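Local coordinates for protein type I modular polyketide synthase (Streptomyces albus subsp. albus, PDB 6IYR) that probably selects a malonyl-type extender unit, likely methylmalonyl-CoA, and transfers it to the acyl carrier protein during salinomycin polyketide assembly, at residues S150-C160 against W196-V205. Residues are numbered along the deposited sequence; the frame is centred on the assembly and turned at random.
Sequences SPVFASRLAEC and WAVMVSLAEV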
loop_
_atom_site.group_PDB
_atom_site.type_symbol
_atom_site.label_atom_id
_atom_site.label_comp_id
_atom_site.label_asym_id
_atom_site.label_seq_id
_atom_site.Cartn_x
_atom_site.Cartn_y
_atom_site.Cartn_z
ATOM N N SER A 150 6.078 -16.517 -5.518
ATOM C CA SER A 150 4.969 -15.939 -6.252
ATOM C C SER A 150 5.340 -15.748 -7.705
ATOM O O SER A 150 6.032 -14.784 -8.045
ATOM C CB SER A 150 4.571 -14.592 -5.658
ATOM O OG SER A 150 3.553 -14.006 -6.447
ATOM N N PRO A 151 4.914 -16.681 -8.568
ATOM C CA PRO A 151 5.091 -16.531 -9.993
ATOM C C PRO A 151 4.494 -15.225 -10.514
ATOM O O PRO A 151 5.062 -14.612 -11.392
ATOM C CB PRO A 151 4.298 -17.707 -10.561
ATOM C CG PRO A 151 4.350 -18.726 -9.484
ATOM C CD PRO A 151 4.215 -17.933 -8.236
ATOM N N VAL A 152 3.361 -14.809 -9.966
ATOM C CA VAL A 152 2.705 -13.577 -10.419
ATOM C C VAL A 152 3.536 -12.329 -10.085
ATOM O O VAL A 152 3.797 -11.488 -10.949
ATOM C CB VAL A 152 1.323 -13.440 -9.772
ATOM C CG1 VAL A 152 0.707 -12.082 -10.078
ATOM C CG2 VAL A 152 0.428 -14.559 -10.255
ATOM N N PHE A 153 4.052 -12.268 -8.860
ATOM C CA PHE A 153 5.027 -11.228 -8.505
ATOM C C PHE A 153 6.213 -11.222 -9.399
ATOM O O PHE A 153 6.613 -10.170 -9.902
ATOM C CB PHE A 153 5.493 -11.330 -7.066
ATOM C CG PHE A 153 6.197 -10.099 -6.599
ATOM C CD1 PHE A 153 5.490 -8.897 -6.433
ATOM C CD2 PHE A 153 7.563 -10.067 -6.544
ATOM C CE1 PHE A 153 6.150 -7.735 -6.041
ATOM C CE2 PHE A 153 8.239 -8.915 -6.132
ATOM C CZ PHE A 153 7.540 -7.743 -5.933
ATOM N N ALA A 154 6.766 -12.395 -9.659
ATOM C CA ALA A 154 8.037 -12.430 -10.333
ATOM C C ALA A 154 7.850 -11.974 -11.762
ATOM O O ALA A 154 8.756 -11.399 -12.377
ATOM C CB ALA A 154 8.636 -13.820 -10.302
ATOM N N SER A 155 6.696 -12.257 -12.330
ATOM C CA SER A 155 6.581 -11.994 -13.743
ATOM C C SER A 155 6.115 -10.544 -13.983
ATOM O O SER A 155 6.559 -9.896 -14.919
ATOM C CB SER A 155 5.677 -13.024 -14.402
ATOM O OG SER A 155 4.497 -12.421 -14.848
ATOM N N ARG A 156 5.284 -10.024 -13.096
ATOM C CA ARG A 156 4.923 -8.602 -13.151
ATOM C C ARG A 156 6.110 -7.687 -12.868
ATOM O O ARG A 156 6.328 -6.703 -13.570
ATOM C CB ARG A 156 3.808 -8.326 -12.162
ATOM C CG ARG A 156 3.147 -6.959 -12.338
ATOM C CD ARG A 156 2.762 -6.729 -13.788
ATOM N NE ARG A 156 1.773 -5.673 -13.881
ATOM C CZ ARG A 156 1.435 -5.072 -15.017
ATOM N NH1 ARG A 156 0.516 -4.127 -15.020
ATOM N NH2 ARG A 156 2.016 -5.404 -16.141
ATOM N N LEU A 157 6.948 -8.074 -11.910
ATOM C CA LEU A 157 8.138 -7.310 -11.605
ATOM C C LEU A 157 9.124 -7.352 -12.754
ATOM O O LEU A 157 9.743 -6.342 -13.043
ATOM C CB LEU A 157 8.792 -7.764 -10.292
ATOM C CG LEU A 157 9.809 -6.767 -9.738
ATOM C CD1 LEU A 157 9.112 -5.659 -8.959
ATOM C CD2 LEU A 157 10.856 -7.459 -8.870
ATOM N N ALA A 158 9.194 -8.463 -13.494
ATOM C CA ALA A 158 10.100 -8.533 -14.658
ATOM C C ALA A 158 9.572 -7.669 -15.796
ATOM O O ALA A 158 10.346 -7.053 -16.524
ATOM C CB ALA A 158 10.294 -9.968 -15.155
ATOM N N GLU A 159 8.257 -7.587 -15.909
ATOM C CA GLU A 159 7.658 -6.634 -16.841
ATOM C C GLU A 159 7.967 -5.196 -16.436
ATOM O O GLU A 159 8.172 -4.342 -17.314
ATOM C CB GLU A 159 6.140 -6.829 -16.925
ATOM C CG GLU A 159 5.721 -8.061 -17.718
ATOM C CD GLU A 159 4.274 -8.453 -17.488
ATOM O OE1 GLU A 159 3.426 -7.574 -17.244
ATOM O OE2 GLU A 159 4.015 -9.660 -17.405
ATOM N N CYS A 160 7.948 -4.908 -15.124
ATOM C CA CYS A 160 8.246 -3.547 -14.675
ATOM C C CYS A 160 9.676 -3.237 -15.040
ATOM O O CYS A 160 9.999 -2.123 -15.513
ATOM C CB CYS A 160 7.980 -3.363 -13.180
ATOM S SG CYS A 160 6.234 -3.354 -12.787
ATOM N N TRP A 196 7.846 2.187 -7.279
ATOM C CA TRP A 196 6.817 2.085 -8.288
ATOM C C TRP A 196 6.624 0.601 -8.702
ATOM O O TRP A 196 5.496 0.111 -8.741
ATOM C CB TRP A 196 7.208 2.940 -9.508
ATOM C CG TRP A 196 6.275 2.720 -10.669
ATOM C CD1 TRP A 196 5.024 3.197 -10.796
ATOM C CD2 TRP A 196 6.525 1.927 -11.802
ATOM N NE1 TRP A 196 4.476 2.772 -11.961
ATOM C CE2 TRP A 196 5.370 1.958 -12.593
ATOM C CE3 TRP A 196 7.580 1.106 -12.192
ATOM C CZ2 TRP A 196 5.260 1.249 -13.776
ATOM C CZ3 TRP A 196 7.489 0.459 -13.396
ATOM C CH2 TRP A 196 6.323 0.488 -14.147
ATOM N N ALA A 197 7.711 -0.046 -9.081
ATOM C CA ALA A 197 7.683 -1.396 -9.605
ATOM C C ALA A 197 7.211 -2.402 -8.578
ATOM O O ALA A 197 6.386 -3.274 -8.889
ATOM C CB ALA A 197 9.065 -1.783 -10.096
ATOM N N VAL A 198 7.607 -2.187 -7.329
ATOM C CA VAL A 198 7.130 -3.028 -6.230
ATOM C C VAL A 198 5.642 -2.886 -6.036
ATOM O O VAL A 198 4.931 -3.881 -5.950
ATOM C CB VAL A 198 7.875 -2.736 -4.916
ATOM C CG1 VAL A 198 7.212 -3.407 -3.710
ATOM C CG2 VAL A 198 9.322 -3.143 -5.048
ATOM N N MET A 199 5.155 -1.660 -5.981
ATOM C CA MET A 199 3.734 -1.445 -5.752
ATOM C C MET A 199 2.860 -1.963 -6.911
ATOM O O MET A 199 1.791 -2.592 -6.690
ATOM C CB MET A 199 3.451 0.021 -5.489
ATOM C CG MET A 199 4.085 0.596 -4.215
ATOM S SD MET A 199 3.447 2.260 -3.872
ATOM C CE MET A 199 4.393 3.137 -5.119
ATOM N N VAL A 200 3.297 -1.721 -8.138
ATOM C CA VAL A 200 2.573 -2.260 -9.292
ATOM C C VAL A 200 2.532 -3.796 -9.191
ATOM O O VAL A 200 1.522 -4.412 -9.444
ATOM C CB VAL A 200 3.217 -1.799 -10.594
ATOM C CG1 VAL A 200 2.606 -2.532 -11.798
ATOM C CG2 VAL A 200 3.013 -0.288 -10.728
ATOM N N SER A 201 3.600 -4.389 -8.701
ATOM C CA SER A 201 3.706 -5.826 -8.726
ATOM C C SER A 201 3.000 -6.471 -7.565
ATOM O O SER A 201 2.340 -7.470 -7.767
ATOM C CB SER A 201 5.139 -6.263 -8.864
ATOM O OG SER A 201 5.626 -5.850 -10.148
ATOM N N LEU A 202 2.979 -5.813 -6.403
ATOM C CA LEU A 202 2.207 -6.301 -5.278
ATOM C C LEU A 202 0.717 -6.265 -5.590
ATOM O O LEU A 202 -0.055 -7.116 -5.129
ATOM C CB LEU A 202 2.491 -5.465 -4.032
ATOM C CG LEU A 202 3.905 -5.599 -3.434
ATOM C CD1 LEU A 202 3.989 -4.723 -2.207
ATOM C CD2 LEU A 202 4.213 -7.041 -3.028
ATOM N N ALA A 203 0.277 -5.237 -6.314
ATOM C CA ALA A 203 -1.149 -5.079 -6.592
ATOM C C ALA A 203 -1.680 -6.246 -7.443
ATOM O O ALA A 203 -2.830 -6.650 -7.327
ATOM C CB ALA A 203 -1.414 -3.752 -7.284
ATOM N N GLU A 204 -0.849 -6.680 -8.377
ATOM C CA GLU A 204 -1.160 -7.760 -9.271
ATOM C C GLU A 204 -1.247 -9.106 -8.540
ATOM O O GLU A 204 -2.116 -9.890 -8.838
ATOM C CB GLU A 204 -0.076 -7.831 -10.314
ATOM C CG GLU A 204 -0.364 -8.829 -11.404
ATOM C CD GLU A 204 -1.434 -8.345 -12.355
ATOM O OE1 GLU A 204 -1.964 -7.204 -12.204
ATOM O OE2 GLU A 204 -1.737 -9.127 -13.269
ATOM N N VAL A 205 -0.468 -9.288 -7.479
ATOM C CA VAL A 205 -0.657 -10.466 -6.585
ATOM C C VAL A 205 -1.984 -10.438 -5.896
ATOM O O VAL A 205 -2.691 -11.414 -5.917
ATOM C CB VAL A 205 0.459 -10.570 -5.545
ATOM C CG1 VAL A 205 0.296 -11.795 -4.639
ATOM C CG2 VAL A 205 1.764 -10.638 -6.279
HETATM O O HOH W 1 0.141 -4.560 -11.865
#
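Trp196 meets Cys160 obliquely: SG lies 4.6 Å from the centroid of the indole six-membered ring, 35° off its normal, a sulfur-aromatic contact. Cys160 is a knob among Trp196, Ala197, Val200 and Ser201. Val200 touches SG through CG1, while its carbonyl O takes a hydrogen bond from a water that accepts from Arg156 NE (2.8 Å) and donates weakly to Glu204 OE1.

Ser201 is the reciprocal knob, among Phe153, Arg156, Leu157 and Cys160. With OG anti to its carbonyl carbon (chi1 -66°), the hydroxyl turns back to donate to Ala197 O (3.0 Å), which Ser201 N reaches from the opposite face. Phe153 in turn enters the hole of Val198, Ser201, Leu202 and Val205, its CE1 3.3 Å from Ser201 CB and also touching Leu202 CD2. Glu204 CG packs on Val152 CG1 at 3.7 Å; OE2 forms a salt bridge with Arg207, while OE1 lies well out of the Arg156 guanidinium plane. Arg156 NH2 makes a salt bridge to Glu159 OE1, near that plane. Val205 CG2 borders the Phe153 ring edge and lies 3.8 Å from Ser150 OG, which caps its helix through Phe153 N and bonds to Ala35 O.

The segments run roughly antiparallel (144°, axes 8.5 Å apart at closest approach) within the acyltransferase domain; helix 146-149 packs on Phe153 and Leu202, helix 172-177 on Leu157 and Ala197, and helix 235-248 on Arg156 and Trp196.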